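Local coordinates for protein glutathione S-transferase (Bombyx mori, PDB 4E8H) that probably conjugates glutathione to electrophilic substrates, as a homodimeric transferase with a thioredoxin-like N-terminal domain and an all-helical C-terminal domain, at residues 187-190 against 191-195. Numbering follows the deposited sequence.
Sequences KWFE and RTKKM
Trp188 O is gripped twice by Thr192, by the backbone N at 2.9 Å and by the hydroxyl OG1, also 2.9 Å away, the two donors reaching Trp188 O from opposite faces of its carbonyl plane. This is the side-chain bond of a helical threonine to the carbonyl four residues earlier (i to i-4), here in helix 183-196 of the helical C-terminal domain of the glutathione transferase fold. Thr192 OG1 lies beside its own backbone N (chi1 -55°), which turns the hydroxyl back to the preceding turn. Thr192 OG1 also sits over one face of the Trp188 indole, 3.3 Å above its plane and toward the rim. NE1 of Trp188 bonds instead to Asp162 on helix 160-174, which also packs on Trp188 and Phe189 through Val166 and Ile169.

One residue further on, the backbone bond from Lys193 N to Phe189 O is joined by a side-chain contact. Lys193 bends at its third torsion (chi3 -76°) and lays CE over the Phe189 ring, 3.7 Å from the centroid, a CH-pi contact; Tyr201 of helix 201-213 touches both side chains. At the rim of the ring, Lys193 NZ forms a salt bridge with Glu190 OE2 at 3.0 Å, approaching from above the carboxylate plane.

Arg191 is bent at chi3 and folds back along the helix, bringing one guanidinium face over Lys187 O; its NH1 makes a weak hydrogen bond to Pro151 O. Lys194 NZ stays 4.3 Å from Glu190 OE1, too far for a direct salt bridge; one water takes a hydrogen bond from Lys194 NZ (3.2 Å) and donates to both Glu190 O and Glu190 OE1.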
# COMPACT_ATOMS: atom_id res chain seq x y z
N LYS B 187 18.44 -2.12 17.22
CA LYS B 187 19.05 -3.44 17.00
C LYS B 187 18.70 -4.00 15.63
O LYS B 187 19.55 -4.57 14.95
CB LYS B 187 18.63 -4.42 18.10
CG LYS B 187 19.14 -4.07 19.49
CD LYS B 187 18.44 -4.91 20.56
CE LYS B 187 18.61 -4.29 21.94
NZ LYS B 187 17.79 -4.99 22.97
N TRP B 188 17.44 -3.84 15.24
CA TRP B 188 16.96 -4.26 13.92
C TRP B 188 17.70 -3.54 12.80
O TRP B 188 18.02 -4.14 11.78
CB TRP B 188 15.45 -4.02 13.79
CG TRP B 188 14.94 -4.06 12.38
CD1 TRP B 188 14.50 -5.15 11.69
CD2 TRP B 188 14.82 -2.94 11.48
NE1 TRP B 188 14.11 -4.79 10.42
CE2 TRP B 188 14.30 -3.44 10.26
CE3 TRP B 188 15.10 -1.57 11.58
CZ2 TRP B 188 14.05 -2.62 9.16
CZ3 TRP B 188 14.85 -0.76 10.48
CH2 TRP B 188 14.33 -1.29 9.28
N PHE B 189 17.98 -2.25 13.00
CA PHE B 189 18.65 -1.44 11.98
C PHE B 189 20.09 -1.91 11.77
O PHE B 189 20.55 -2.01 10.63
CB PHE B 189 18.57 0.06 12.34
CG PHE B 189 19.20 0.98 11.33
CD1 PHE B 189 18.87 0.91 9.97
CD2 PHE B 189 20.10 1.96 11.74
CE1 PHE B 189 19.46 1.78 9.05
CE2 PHE B 189 20.69 2.84 10.83
CZ PHE B 189 20.37 2.75 9.48
N GLU B 190 20.80 -2.20 12.86
CA GLU B 190 22.17 -2.72 12.77
C GLU B 190 22.18 -4.09 12.11
O GLU B 190 23.04 -4.38 11.28
CB GLU B 190 22.83 -2.78 14.16
CG GLU B 190 23.01 -1.42 14.84
CD GLU B 190 23.80 -0.42 14.01
OE1 GLU B 190 24.87 -0.80 13.47
OE2 GLU B 190 23.37 0.75 13.91
N ARG B 191 21.19 -4.91 12.46
CA ARG B 191 21.01 -6.25 11.89
C ARG B 191 20.78 -6.22 10.38
O ARG B 191 21.40 -6.98 9.64
CB ARG B 191 19.84 -6.94 12.60
CG ARG B 191 19.68 -8.42 12.30
CD ARG B 191 18.53 -9.03 13.11
NE ARG B 191 18.72 -8.89 14.55
CZ ARG B 191 17.94 -8.16 15.36
NH1 ARG B 191 16.89 -7.51 14.88
NH2 ARG B 191 18.21 -8.10 16.65
N THR B 192 19.88 -5.34 9.93
CA THR B 192 19.46 -5.28 8.53
C THR B 192 20.54 -4.67 7.63
O THR B 192 20.74 -5.13 6.50
CB THR B 192 18.10 -4.54 8.39
OG1 THR B 192 17.13 -5.17 9.24
CG2 THR B 192 17.59 -4.57 6.95
N LYS B 193 21.23 -3.65 8.14
CA LYS B 193 22.41 -3.11 7.47
C LYS B 193 23.43 -4.21 7.17
O LYS B 193 23.88 -4.34 6.03
CB LYS B 193 23.07 -2.00 8.31
CG LYS B 193 22.37 -0.65 8.22
CD LYS B 193 23.19 0.46 8.87
CE LYS B 193 23.13 0.39 10.40
NZ LYS B 193 23.95 1.46 11.04
N LYS B 194 23.77 -5.00 8.19
CA LYS B 194 24.70 -6.12 8.04
C LYS B 194 24.24 -7.12 6.99
O LYS B 194 25.05 -7.64 6.22
CB LYS B 194 24.94 -6.82 9.38
CG LYS B 194 25.78 -6.02 10.37
CD LYS B 194 26.04 -6.81 11.64
CE LYS B 194 26.93 -6.03 12.61
NZ LYS B 194 26.20 -4.90 13.27
N MET B 195 22.93 -7.38 6.97
CA MET B 195 22.33 -8.26 5.96
C MET B 195 22.47 -7.70 4.55
O MET B 195 22.63 -8.46 3.59
CB MET B 195 20.84 -8.49 6.28
CG MET B 195 20.58 -9.37 7.49
SD MET B 195 21.19 -11.06 7.29
CE MET B 195 20.01 -11.71 6.11
O HOH W 1 25.42 -2.68 11.15